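Local structure of competence protein PILN (Thermus thermophilus, 4BHQ) at residues R76-R81 with V104-Q109; F131-Q136 with F149-G154; F60-P65 with E72-S77; Q109-S114 with E142-Y147. The protein probably helps build the inner-membrane platform from which type IV pilus assembly starts, pairing with a second copy of itself through its periplasmic domain. All coordinates share one frame; numbering follows the deposited sequence.

Contact 1. Residues R76-R81 with V104-Q109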
loop_
_atom_site.group_PDB
_atom_site.type_symbol
_atom_site.label_atom_id
_atom_site.label_comp_id
_atom_site.label_asym_id
_atom_site.label_seq_id
_atom_site.Cartn_x
_atom_site.Cartn_y
_atom_site.Cartn_z
ATOM N N ARG A 76 -7.285 4.687 -5.154
ATOM C CA ARG A 76 -8.013 5.786 -4.571
ATOM C C ARG A 76 -8.533 5.423 -3.208
ATOM O O ARG A 76 -8.821 6.309 -2.348
ATOM C CB ARG A 76 -9.212 6.193 -5.468
ATOM C CG ARG A 76 -8.749 6.677 -6.808
ATOM C CD ARG A 76 -7.899 8.013 -6.543
ATOM N NE ARG A 76 -7.354 8.452 -7.818
ATOM C CZ ARG A 76 -6.242 9.140 -7.951
ATOM N NH1 ARG A 76 -5.520 9.472 -6.830
ATOM N NH2 ARG A 76 -5.916 9.539 -9.143
ATOM N N SER A 77 -8.696 4.126 -2.974
ATOM C CA SER A 77 -9.132 3.670 -1.652
ATOM C C SER A 77 -8.682 2.260 -1.464
ATOM O O SER A 77 -8.824 1.421 -2.357
ATOM C CB SER A 77 -10.686 3.777 -1.514
ATOM O OG SER A 77 -11.053 3.275 -0.221
ATOM N N VAL A 78 -8.087 1.989 -0.316
ATOM C CA VAL A 78 -7.712 0.620 0.021
ATOM C C VAL A 78 -8.156 0.354 1.457
ATOM O O VAL A 78 -7.520 0.856 2.419
ATOM C CB VAL A 78 -6.177 0.425 -0.049
ATOM C CG1 VAL A 78 -5.823 -0.997 0.401
ATOM C CG2 VAL A 78 -5.607 0.726 -1.473
ATOM N N SER A 79 -9.207 -0.435 1.627
ATOM C CA SER A 79 -9.735 -0.712 2.978
ATOM C C SER A 79 -9.422 -2.166 3.282
ATOM O O SER A 79 -9.382 -2.996 2.409
ATOM C CB SER A 79 -11.266 -0.473 3.038
ATOM O OG SER A 79 -11.942 -1.680 2.664
ATOM N N ALA A 80 -9.124 -2.483 4.513
ATOM C CA ALA A 80 -8.776 -3.841 4.908
ATOM C C ALA A 80 -9.748 -4.295 5.979
ATOM O O ALA A 80 -10.251 -3.480 6.738
ATOM C CB ALA A 80 -7.338 -3.841 5.456
ATOM N N ARG A 81 -10.004 -5.602 6.057
ATOM C CA ARG A 81 -10.786 -6.111 7.173
ATOM C C ARG A 81 -10.417 -7.569 7.410
ATOM O O ARG A 81 -10.060 -8.270 6.482
ATOM C CB ARG A 81 -12.301 -5.966 6.946
ATOM C CG ARG A 81 -12.858 -6.941 5.902
ATOM C CD ARG A 81 -14.392 -6.782 5.768
ATOM N NE ARG A 81 -14.923 -7.629 4.726
ATOM C CZ ARG A 81 -15.630 -8.723 4.957
ATOM N NH1 ARG A 81 -15.932 -9.092 6.213
ATOM N NH2 ARG A 81 -16.001 -9.452 3.945
ATOM N N VAL A 104 -7.701 -12.103 5.472
ATOM C CA VAL A 104 -7.915 -10.678 5.371
ATOM C C VAL A 104 -8.428 -10.287 3.969
ATOM O O VAL A 104 -8.002 -10.837 2.963
ATOM C CB VAL A 104 -6.607 -9.898 5.693
ATOM C CG1 VAL A 104 -6.717 -8.478 5.227
ATOM C CG2 VAL A 104 -6.369 -9.914 7.235
ATOM N N GLU A 105 -9.337 -9.335 3.927
ATOM C CA GLU A 105 -9.821 -8.854 2.638
ATOM C C GLU A 105 -9.581 -7.366 2.474
ATOM O O GLU A 105 -9.905 -6.569 3.381
ATOM C CB GLU A 105 -11.353 -9.106 2.533
ATOM C CG GLU A 105 -11.911 -8.786 1.178
ATOM C CD GLU A 105 -13.423 -9.119 1.092
ATOM O OE1 GLU A 105 -14.228 -8.390 1.658
ATOM O OE2 GLU A 105 -13.741 -10.102 0.423
ATOM N N PHE A 106 -9.086 -7.001 1.293
ATOM C CA PHE A 106 -8.870 -5.592 0.933
ATOM C C PHE A 106 -9.899 -5.189 -0.095
ATOM O O PHE A 106 -10.030 -5.859 -1.111
ATOM C CB PHE A 106 -7.476 -5.419 0.312
ATOM C CG PHE A 106 -6.365 -5.565 1.311
ATOM C CD1 PHE A 106 -5.946 -4.496 2.044
ATOM C CD2 PHE A 106 -5.717 -6.785 1.457
ATOM C CE1 PHE A 106 -4.891 -4.602 2.971
ATOM C CE2 PHE A 106 -4.655 -6.901 2.374
ATOM C CZ PHE A 106 -4.280 -5.810 3.155
ATOM N N ALA A 107 -10.647 -4.134 0.180
ATOM C CA ALA A 107 -11.532 -3.567 -0.845
ATOM C C ALA A 107 -10.871 -2.376 -1.524
ATOM O O ALA A 107 -10.412 -1.431 -0.844
ATOM C CB ALA A 107 -12.860 -3.156 -0.194
ATOM N N LEU A 108 -10.831 -2.414 -2.848
ATOM C CA LEU A 108 -10.047 -1.490 -3.669
ATOM C C LEU A 108 -10.908 -0.689 -4.631
ATOM O O LEU A 108 -11.732 -1.288 -5.393
ATOM C CB LEU A 108 -9.017 -2.298 -4.527
ATOM C CG LEU A 108 -8.075 -3.291 -3.831
ATOM C CD1 LEU A 108 -7.086 -3.933 -4.829
ATOM C CD2 LEU A 108 -7.245 -2.564 -2.720
ATOM N N GLN A 109 -10.691 0.615 -4.636
ATOM C CA GLN A 109 -11.212 1.497 -5.721
ATOM C C GLN A 109 -9.986 2.048 -6.373
ATOM O O GLN A 109 -9.036 2.527 -5.671
ATOM C CB GLN A 109 -12.037 2.639 -5.149
ATOM C CG GLN A 109 -13.211 2.175 -4.364
ATOM C CD GLN A 109 -14.260 1.585 -5.278
ATOM O OE1 GLN A 109 -14.399 2.066 -6.406
ATOM N NE2 GLN A 109 -14.952 0.514 -4.833
HETATM O O HOH W 1 -12.104 0.745 -0.623
HETATM O O HOH W 2 -12.012 -4.568 3.319
#
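Arg81 leaves its strand with CG in the crowded position between backbone N and carbonyl carbon (chi1 72°), then runs extended to NE alongside Glu105, whose CG is anti to the backbone N. The guanidinium meets Glu105 OE1 side-on, Arg81 NE at 3.2 Å and Arg81 NH2 at 3.1 Å, so one carboxylate oxygen takes both N-H groups from above its own plane. Tyr97 bonds the other oxygen, OE2, and Glu87 is a second partner of Arg81 NH2. Strands 77-81 and 104-109 are antiparallel neighbours in the four-stranded sheet of the PilN dimerization domain, and a classic beta bulge starts the pairing: Arg76 N and Ser77 N both bond Gln109 O. On the Arg81 face, water 1 joins Ser77 OG to Ala107 O and water 2 joins Ser79 OG to Glu105 O. The other face is apolar. Val78, CG1 anti to the backbone N, rests that methyl on Leu108 CD2 at 3.8 Å and on Phe106 CD1 at 3.9 Å, while Ala80 CB lies 3.6 Å from Phe106 CE1. Phe60 of the second subunit stacks on the Phe106 ring, and Trp53 of that subunit packs on Ala80.

Contact 2. Residues F131-Q136 with F149-G154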
loop_
_atom_site.group_PDB
_atom_site.type_symbol
_atom_site.label_atom_id
_atom_site.label_comp_id
_atom_site.label_asym_id
_atom_site.label_seq_id
_atom_site.Cartn_x
_atom_site.Cartn_y
_atom_site.Cartn_z
ATOM N N PHE A 131 -2.977 -15.192 -2.572
ATOM C CA PHE A 131 -3.969 -14.187 -2.947
ATOM C C PHE A 131 -5.045 -14.710 -3.862
ATOM O O PHE A 131 -4.823 -15.657 -4.597
ATOM C CB PHE A 131 -3.267 -13.004 -3.685
ATOM C CG PHE A 131 -2.327 -12.232 -2.799
ATOM C CD1 PHE A 131 -1.011 -12.634 -2.682
ATOM C CD2 PHE A 131 -2.780 -11.149 -2.054
ATOM C CE1 PHE A 131 -0.152 -11.957 -1.819
ATOM C CE2 PHE A 131 -1.900 -10.446 -1.221
ATOM C CZ PHE A 131 -0.581 -10.883 -1.104
ATOM N N GLY A 132 -6.242 -14.112 -3.752
ATOM C CA GLY A 132 -7.299 -14.274 -4.728
ATOM C C GLY A 132 -7.791 -12.866 -5.022
ATOM O O GLY A 132 -7.529 -11.923 -4.245
ATOM N N ILE A 133 -8.506 -12.709 -6.119
ATOM C CA ILE A 133 -9.098 -11.403 -6.442
ATOM C C ILE A 133 -10.526 -11.618 -6.955
ATOM O O ILE A 133 -10.785 -12.569 -7.726
ATOM C CB ILE A 133 -8.205 -10.635 -7.428
ATOM C CG1 ILE A 133 -8.781 -9.232 -7.684
ATOM C CG2 ILE A 133 -8.008 -11.430 -8.733
ATOM C CD1 ILE A 133 -7.835 -8.223 -8.323
ATOM N N GLU A 134 -11.451 -10.777 -6.518
ATOM C CA GLU A 134 -12.752 -10.703 -7.185
ATOM C C GLU A 134 -12.907 -9.364 -7.835
ATOM O O GLU A 134 -13.046 -8.348 -7.140
ATOM C CB GLU A 134 -13.899 -11.009 -6.205
ATOM C CG GLU A 134 -15.240 -10.837 -6.901
ATOM C CD GLU A 134 -16.362 -11.675 -6.289
ATOM O OE1 GLU A 134 -16.979 -11.215 -5.298
ATOM O OE2 GLU A 134 -16.622 -12.776 -6.847
ATOM N N PHE A 135 -12.821 -9.360 -9.169
ATOM C CA PHE A 135 -12.989 -8.157 -9.990
ATOM C C PHE A 135 -14.454 -7.757 -10.062
ATOM O O PHE A 135 -15.250 -8.508 -10.623
ATOM C CB PHE A 135 -12.390 -8.462 -11.362
ATOM C CG PHE A 135 -12.620 -7.343 -12.395
ATOM C CD1 PHE A 135 -12.212 -6.055 -12.136
ATOM C CD2 PHE A 135 -13.305 -7.623 -13.600
ATOM C CE1 PHE A 135 -12.385 -5.062 -13.075
ATOM C CE2 PHE A 135 -13.512 -6.627 -14.527
ATOM C CZ PHE A 135 -13.039 -5.334 -14.262
ATOM N N GLN A 136 -14.825 -6.576 -9.518
ATOM C CA GLN A 136 -16.229 -6.181 -9.459
ATOM C C GLN A 136 -16.633 -5.448 -10.725
ATOM O O GLN A 136 -17.758 -5.520 -11.170
ATOM C CB GLN A 136 -16.520 -5.265 -8.226
ATOM C CG GLN A 136 -16.161 -5.968 -6.899
ATOM C CD GLN A 136 -16.245 -5.013 -5.662
ATOM O OE1 GLN A 136 -15.668 -3.894 -5.661
ATOM N NE2 GLN A 136 -16.953 -5.459 -4.611
ATOM N N PHE A 149 -12.012 1.391 -11.563
ATOM C CA PHE A 149 -12.321 0.008 -11.350
ATOM C C PHE A 149 -12.515 -0.251 -9.886
ATOM O O PHE A 149 -12.087 0.566 -9.010
ATOM C CB PHE A 149 -11.251 -0.958 -11.957
ATOM C CG PHE A 149 -9.911 -0.997 -11.182
ATOM C CD1 PHE A 149 -8.915 -0.075 -11.436
ATOM C CD2 PHE A 149 -9.720 -1.969 -10.162
ATOM C CE1 PHE A 149 -7.686 -0.079 -10.752
ATOM C CE2 PHE A 149 -8.490 -2.021 -9.467
ATOM C CZ PHE A 149 -7.449 -1.070 -9.783
ATOM N N SER A 150 -13.153 -1.368 -9.587
ATOM C CA SER A 150 -13.228 -1.867 -8.224
ATOM C C SER A 150 -13.032 -3.331 -8.138
ATOM O O SER A 150 -13.401 -4.114 -9.054
ATOM C CB SER A 150 -14.558 -1.435 -7.546
ATOM O OG SER A 150 -15.634 -2.151 -8.109
ATOM N N ALA A 151 -12.407 -3.730 -7.035
ATOM C CA ALA A 151 -12.044 -5.116 -6.820
ATOM C C ALA A 151 -11.912 -5.393 -5.336
ATOM O O ALA A 151 -11.642 -4.493 -4.530
ATOM C CB ALA A 151 -10.717 -5.463 -7.550
ATOM N N ARG A 152 -12.048 -6.662 -4.979
ATOM C CA ARG A 152 -11.711 -7.144 -3.631
ATOM C C ARG A 152 -10.539 -8.142 -3.766
ATOM O O ARG A 152 -10.589 -8.995 -4.637
ATOM C CB ARG A 152 -12.938 -7.815 -2.989
ATOM C CG ARG A 152 -13.928 -6.756 -2.466
ATOM C CD ARG A 152 -15.279 -7.399 -1.973
ATOM N NE ARG A 152 -15.847 -8.115 -3.120
ATOM C CZ ARG A 152 -17.013 -8.734 -3.175
ATOM N NH1 ARG A 152 -17.799 -8.786 -2.101
ATOM N NH2 ARG A 152 -17.384 -9.306 -4.331
ATOM N N VAL A 153 -9.508 -7.987 -2.908
ATOM C CA VAL A 153 -8.375 -8.930 -2.854
ATOM C C VAL A 153 -8.391 -9.722 -1.539
ATOM O O VAL A 153 -8.418 -9.126 -0.455
ATOM C CB VAL A 153 -7.007 -8.215 -3.064
ATOM C CG1 VAL A 153 -5.832 -9.102 -2.632
ATOM C CG2 VAL A 153 -6.847 -7.849 -4.551
ATOM N N GLY A 154 -8.338 -11.062 -1.631
ATOM C CA GLY A 154 -8.316 -11.874 -0.418
ATOM C C GLY A 154 -6.874 -12.377 -0.177
ATOM O O GLY A 154 -6.149 -12.658 -1.098
HETATM O O HOH W 3 -14.313 -2.655 -3.636
#
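Ile133 holds CG1 anti to the backbone N (chi1 -176°) and continues extended to CD1, while Val153 turns CG2 beside its own backbone N; the two chains cross obliquely, with Ile133 CD1 3.9 Å from Val153 CG2. The same methyl end reaches Ala151 CB at 4.1 Å. Farther along this face Val153 CG1, anti to the backbone N, touches the edge of the Phe131 ring at CD2, 3.7 Å away. Phe125 and Ile122 pack against Ile133 from the helical side; an alanine here removes CG1, CG2 and CD1 and with them the touch on Val153 and Ala151, which would probably loosen the packing of helix 115-124 on the sheet. The opposite face is polar. Glu134, extended, and Arg152, bent at chi3, lie side by side and form a salt bridge between Glu134 OE1 and Arg152 NH2, although these two atoms are modelled too close for their separation to be trusted. Gln136 crosses Arg152 at about a right angle, its NE2 lying over one face of the guanidinium, 3.2 Å from Arg152 NE; both are donors, so this is packing and not a bond. The backbone ladder runs in reciprocal pairs, Gly132 with Gly154 and Glu134 with Arg152, the shortest link being Glu134 N to Arg152 O at 2.7 Å. Gln136 N adds a further bond to Ser150 O at 2.9 Å. The strands run 164° apart in direction, as antiparallel neighbours do, and form the C-terminal beta hairpin of the domain, with 131-136 on the outermost strand of the sheet within the chain.

Contact 3. Residues F60-P65 with E72-S77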
loop_
_atom_site.group_PDB
_atom_site.type_symbol
_atom_site.label_atom_id
_atom_site.label_comp_id
_atom_site.label_asym_id
_atom_site.label_seq_id
_atom_site.Cartn_x
_atom_site.Cartn_y
_atom_site.Cartn_z
ATOM N N PHE A 60 -0.200 6.545 0.034
ATOM C CA PHE A 60 1.149 5.973 0.340
ATOM C C PHE A 60 1.571 4.994 -0.721
ATOM O O PHE A 60 2.703 5.039 -1.250
ATOM C CB PHE A 60 1.098 5.241 1.723
ATOM C CG PHE A 60 2.340 4.395 1.984
ATOM C CD1 PHE A 60 3.601 5.020 2.200
ATOM C CD2 PHE A 60 2.286 3.009 1.893
ATOM C CE1 PHE A 60 4.775 4.227 2.358
ATOM C CE2 PHE A 60 3.431 2.242 2.062
ATOM C CZ PHE A 60 4.682 2.859 2.293
ATOM N N ILE A 61 0.658 4.079 -1.093
ATOM C CA ILE A 61 0.971 3.104 -2.132
ATOM C C ILE A 61 1.261 3.762 -3.480
ATOM O O ILE A 61 2.207 3.385 -4.152
ATOM C CB ILE A 61 -0.155 2.069 -2.267
ATOM C CG1 ILE A 61 -0.212 1.236 -0.909
ATOM C CG2 ILE A 61 0.163 1.151 -3.490
ATOM C CD1 ILE A 61 -1.436 0.308 -0.793
ATOM N N ASN A 62 0.490 4.791 -3.836
ATOM C CA ASN A 62 0.722 5.473 -5.086
ATOM C C ASN A 62 2.044 6.230 -5.097
ATOM O O ASN A 62 2.567 6.555 -6.187
ATOM C CB ASN A 62 -0.412 6.504 -5.355
ATOM C CG ASN A 62 -1.737 5.855 -5.667
ATOM O OD1 ASN A 62 -1.808 4.653 -6.002
ATOM N ND2 ASN A 62 -2.804 6.604 -5.483
ATOM N N GLN A 63 2.573 6.562 -3.899
ATOM C CA GLN A 63 3.859 7.312 -3.837
ATOM C C GLN A 63 5.107 6.425 -4.038
ATOM O O GLN A 63 6.227 6.913 -4.319
ATOM C CB GLN A 63 3.917 8.083 -2.527
ATOM C CG GLN A 63 4.941 9.199 -2.512
ATOM C CD GLN A 63 4.613 10.310 -3.518
ATOM O OE1 GLN A 63 3.455 10.480 -3.932
ATOM N NE2 GLN A 63 5.622 11.075 -3.877
ATOM N N ILE A 64 4.945 5.117 -3.834
ATOM C CA ILE A 64 6.051 4.189 -3.985
ATOM C C ILE A 64 6.545 4.242 -5.413
ATOM O O ILE A 64 5.792 4.070 -6.320
ATOM C CB ILE A 64 5.639 2.754 -3.567
ATOM C CG1 ILE A 64 5.267 2.713 -2.073
ATOM C CG2 ILE A 64 6.754 1.768 -3.883
ATOM C CD1 ILE A 64 4.662 1.379 -1.673
ATOM N N PRO A 65 7.864 4.514 -5.627
ATOM C CA PRO A 65 8.264 4.816 -7.015
ATOM C C PRO A 65 8.316 3.608 -7.865
ATOM O O PRO A 65 8.738 2.529 -7.379
ATOM C CB PRO A 65 9.695 5.460 -6.865
ATOM C CG PRO A 65 10.181 4.888 -5.536
ATOM C CD PRO A 65 8.964 4.777 -4.663
ATOM N N GLU A 72 0.847 3.013 -13.638
ATOM C CA GLU A 72 -0.179 2.616 -14.581
ATOM C C GLU A 72 -1.514 2.274 -13.913
ATOM O O GLU A 72 -2.542 2.280 -14.572
ATOM C CB GLU A 72 0.313 1.485 -15.534
ATOM C CG GLU A 72 0.762 0.189 -14.842
ATOM C CD GLU A 72 0.988 -0.960 -15.858
ATOM O OE1 GLU A 72 1.274 -0.649 -17.051
ATOM O OE2 GLU A 72 0.795 -2.153 -15.496
ATOM N N VAL A 73 -1.457 1.945 -12.636
ATOM C CA VAL A 73 -2.617 1.772 -11.760
ATOM C C VAL A 73 -2.473 2.622 -10.501
ATOM O O VAL A 73 -1.504 2.478 -9.709
ATOM C CB VAL A 73 -2.828 0.312 -11.374
ATOM C CG1 VAL A 73 -3.936 0.197 -10.317
ATOM C CG2 VAL A 73 -3.231 -0.494 -12.636
ATOM N N ALA A 74 -3.406 3.543 -10.319
ATOM C CA ALA A 74 -3.406 4.370 -9.087
ATOM C C ALA A 74 -4.547 3.973 -8.199
ATOM O O ALA A 74 -5.709 3.875 -8.657
ATOM C CB ALA A 74 -3.498 5.839 -9.478
ATOM N N LEU A 75 -4.273 3.778 -6.906
ATOM C CA LEU A 75 -5.358 3.439 -6.005
ATOM C C LEU A 75 -5.972 4.715 -5.408
ATOM O O LEU A 75 -5.271 5.668 -5.118
ATOM C CB LEU A 75 -4.871 2.412 -4.942
ATOM C CG LEU A 75 -4.293 1.115 -5.618
ATOM C CD1 LEU A 75 -3.635 0.227 -4.608
ATOM C CD2 LEU A 75 -5.478 0.340 -6.236
ATOM N N ARG A 76 -7.285 4.687 -5.154
ATOM C CA ARG A 76 -8.013 5.786 -4.571
ATOM C C ARG A 76 -8.533 5.423 -3.208
ATOM O O ARG A 76 -8.821 6.309 -2.348
ATOM C CB ARG A 76 -9.212 6.193 -5.468
ATOM C CG ARG A 76 -8.749 6.677 -6.808
ATOM C CD ARG A 76 -7.899 8.013 -6.543
ATOM N NE ARG A 76 -7.354 8.452 -7.818
ATOM C CZ ARG A 76 -6.242 9.140 -7.951
ATOM N NH1 ARG A 76 -5.520 9.472 -6.830
ATOM N NH2 ARG A 76 -5.916 9.539 -9.143
ATOM N N SER A 77 -8.696 4.126 -2.974
ATOM C CA SER A 77 -9.132 3.670 -1.652
ATOM C C SER A 77 -8.682 2.260 -1.464
ATOM O O SER A 77 -8.824 1.421 -2.357
ATOM C CB SER A 77 -10.686 3.777 -1.514
ATOM O OG SER A 77 -11.053 3.275 -0.221
HETATM O O HOH W 4 -0.819 2.337 -6.840
#
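Asn62 lays its carboxamide against the backbone of Leu75, with CG beside its own backbone N (chi1 -70°) and the amide turned only slightly (chi2 -17°). Both ends are used. OD1 accepts from Leu75 N at 2.8 Å, in its carbonyl plane and on a lone pair, and ND2 donates to Leu75 O at 2.7 Å, again on a lone pair and close to the amide plane. Gripped twice by one residue, the amide is fixed in rotation, and its two ends are told apart by their partners. Water 4 gives a second proton to OD1, at 2.7 Å from Asn62 OD1, and its other to Val73 O, extending the link two residues back along the strand from Leu75. An alanine here takes away both amide partners of Leu75, which would probably weaken the hold of the helix end on the strand. Beside the polar pair, Ile61 CG2, anti to the backbone N, meets Leu75 CD1 obliquely at 4.1 Å. Ala58 also touches Leu75, while Gln63 NE2 bonds Ala124 O of the second subunit. The last turn of helix 53-63 is thus tied to strand 73-75 just before the corner at Arg76, a side-chain tie between helix end and strand in which an asparagine pairs with the N-H and C=O of one strand residue, mimicking a beta-strand neighbour.

Contact 4. Residues Q109-S114 with E142-Y147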
loop_
_atom_site.group_PDB
_atom_site.type_symbol
_atom_site.label_atom_id
_atom_site.label_comp_id
_atom_site.label_asym_id
_atom_site.label_seq_id
_atom_site.Cartn_x
_atom_site.Cartn_y
_atom_site.Cartn_z
ATOM N N GLN A 109 -10.691 0.615 -4.636
ATOM C CA GLN A 109 -11.212 1.497 -5.721
ATOM C C GLN A 109 -9.986 2.048 -6.373
ATOM O O GLN A 109 -9.036 2.527 -5.671
ATOM C CB GLN A 109 -12.037 2.639 -5.149
ATOM C CG GLN A 109 -13.211 2.175 -4.364
ATOM C CD GLN A 109 -14.260 1.585 -5.278
ATOM O OE1 GLN A 109 -14.399 2.066 -6.406
ATOM N NE2 GLN A 109 -14.952 0.514 -4.833
ATOM N N GLY A 110 -9.941 2.030 -7.690
ATOM C CA GLY A 110 -8.754 2.533 -8.383
ATOM C C GLY A 110 -8.982 3.037 -9.790
ATOM O O GLY A 110 -10.133 3.131 -10.274
ATOM N N GLU A 111 -7.901 3.316 -10.467
ATOM C CA GLU A 111 -7.883 3.877 -11.811
ATOM C C GLU A 111 -6.722 3.158 -12.501
ATOM O O GLU A 111 -5.655 3.017 -11.888
ATOM C CB GLU A 111 -7.470 5.339 -11.807
ATOM C CG GLU A 111 -8.314 6.198 -10.990
ATOM C CD GLU A 111 -7.759 7.574 -10.907
ATOM O OE1 GLU A 111 -6.589 7.775 -11.351
ATOM O OE2 GLU A 111 -8.497 8.437 -10.421
ATOM N N ALA A 112 -6.936 2.777 -13.762
ATOM C CA ALA A 112 -5.945 2.090 -14.574
ATOM C C ALA A 112 -5.769 2.899 -15.847
ATOM O O ALA A 112 -6.764 3.373 -16.474
ATOM C CB ALA A 112 -6.373 0.668 -14.865
ATOM N N LEU A 113 -4.516 3.123 -16.232
ATOM C CA LEU A 113 -4.188 3.932 -17.396
ATOM C C LEU A 113 -4.747 3.305 -18.716
ATOM O O LEU A 113 -5.020 4.004 -19.674
ATOM C CB LEU A 113 -2.674 4.071 -17.506
ATOM C CG LEU A 113 -2.030 4.980 -18.547
ATOM C CD1 LEU A 113 -2.499 6.412 -18.419
ATOM C CD2 LEU A 113 -0.502 4.928 -18.484
ATOM N N SER A 114 -4.847 1.996 -18.775
ATOM C CA SER A 114 -5.271 1.322 -20.002
ATOM C C SER A 114 -5.947 0.051 -19.564
ATOM O O SER A 114 -5.770 -0.385 -18.393
ATOM C CB SER A 114 -4.041 0.996 -20.877
ATOM O OG SER A 114 -3.245 0.004 -20.268
ATOM N N GLU A 142 -14.544 8.792 -19.849
ATOM C CA GLU A 142 -14.206 9.460 -21.149
ATOM C C GLU A 142 -13.775 10.918 -20.922
ATOM O O GLU A 142 -13.230 11.506 -21.785
ATOM C CB GLU A 142 -15.423 9.464 -22.067
ATOM C CG GLU A 142 -15.904 8.034 -22.301
ATOM C CD GLU A 142 -17.046 7.982 -23.271
ATOM O OE1 GLU A 142 -16.768 8.157 -24.452
ATOM O OE2 GLU A 142 -18.214 7.818 -22.820
ATOM N N GLY A 143 -13.966 11.453 -19.702
ATOM C CA GLY A 143 -13.360 12.737 -19.346
ATOM C C GLY A 143 -11.828 12.665 -19.208
ATOM O O GLY A 143 -11.148 13.639 -19.401
ATOM N N ARG A 144 -11.292 11.504 -18.874
ATOM C CA ARG A 144 -9.877 11.381 -18.620
ATOM C C ARG A 144 -9.189 10.413 -19.534
ATOM O O ARG A 144 -7.934 10.330 -19.543
ATOM C CB ARG A 144 -9.664 10.970 -17.164
ATOM C CG ARG A 144 -9.954 12.086 -16.146
ATOM C CD ARG A 144 -9.650 11.591 -14.732
ATOM N NE ARG A 144 -10.560 10.516 -14.266
ATOM C CZ ARG A 144 -10.287 9.787 -13.166
ATOM N NH1 ARG A 144 -9.155 10.026 -12.470
ATOM N NH2 ARG A 144 -11.121 8.827 -12.737
ATOM N N GLY A 145 -9.965 9.608 -20.259
ATOM C CA GLY A 145 -9.357 8.520 -21.092
ATOM C C GLY A 145 -8.643 7.444 -20.269
ATOM O O GLY A 145 -7.591 6.942 -20.650
ATOM N N LEU A 146 -9.213 7.066 -19.145
ATOM C CA LEU A 146 -8.679 5.950 -18.323
ATOM C C LEU A 146 -9.828 5.207 -17.638
ATOM O O LEU A 146 -10.957 5.699 -17.641
ATOM C CB LEU A 146 -7.713 6.474 -17.255
ATOM C CG LEU A 146 -8.091 7.680 -16.465
ATOM C CD1 LEU A 146 -9.102 7.236 -15.411
ATOM C CD2 LEU A 146 -6.815 8.350 -15.847
ATOM N N TYR A 147 -9.530 4.107 -16.962
ATOM C CA TYR A 147 -10.541 3.268 -16.365
ATOM C C TYR A 147 -10.603 3.407 -14.870
ATOM O O TYR A 147 -9.557 3.317 -14.203
ATOM C CB TYR A 147 -10.286 1.776 -16.689
ATOM C CG TYR A 147 -10.520 1.513 -18.128
ATOM C CD1 TYR A 147 -9.478 1.691 -19.064
ATOM C CD2 TYR A 147 -11.797 1.117 -18.581
ATOM C CE1 TYR A 147 -9.685 1.455 -20.433
ATOM C CE2 TYR A 147 -12.029 0.912 -19.954
ATOM C CZ TYR A 147 -10.962 1.096 -20.879
ATOM O OH TYR A 147 -11.172 0.851 -22.220
#
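Glu111 and Arg144 meet at about a right angle, carboxylate and guanidinium planes 79° apart. Arg144 NH1 donates to Glu111 OE2 over 2.7 Å, almost straight at 172°; the oxygen lies in the guanidinium plane but is approached from above its own carboxylate plane. That oxygen is shared, since Arg76 NE also forms a salt bridge to it. Arg144 in turn has a second acid, Asp141, at its NE. Its chain bends at chi3 (-67°), and one face of the guanidinium is covered by Leu146 CD1, 3.5 Å above the plane and over its centre. Backbone polar groups are satisfied in one reciprocal pair: Ala112 N bonds Tyr147 O at 2.7 Å and Tyr147 N bonds Ala112 O at 2.9 Å, the hydrogen-bonded antiparallel pair that starts the contact of these strands. Tyr147 O also receives the CA-H of Glu111 at 3.0 Å from Glu111 CA. Tyr147 CD1 packs on Ser114 C at 3.9 Å. Ser114 is the N-cap of helix 115-124, its OG accepting from Ala117 N. At Gly145 and Leu146, both opposite Asp141, a G1 beta bulge turns the hairpin, with glycine at positive phi. Placed between two arginines, Glu111 probably stays ionised, and its charge ties strand 73-82 and the hairpin turn to strand 102-112.

Overall arrangement
Contacts 1, 2 and 4 are pairings within one antiparallel sheet, ordered 73-82, 102-112, 146-156, 131-141, whereas contact 3 fastens helix 53-63 to the first strand of the sheet. Contacts 1 and 2 lie near the centre of the chain, about 9 Å apart between centres, and are bonded to each other through Leu108 and Ala151 and through Phe106 and Val153; each has an apolar face and a charged one, and both touch the second subunit. Contact 3 touches that subunit too, but its core is an amide-to-backbone pairing. Contact 4, farthest from the centre, meets no other chain of the assembly and adds a salt bridge to a single reciprocal backbone pair. Arg76 and Glu111 bridge contacts 1 and 4.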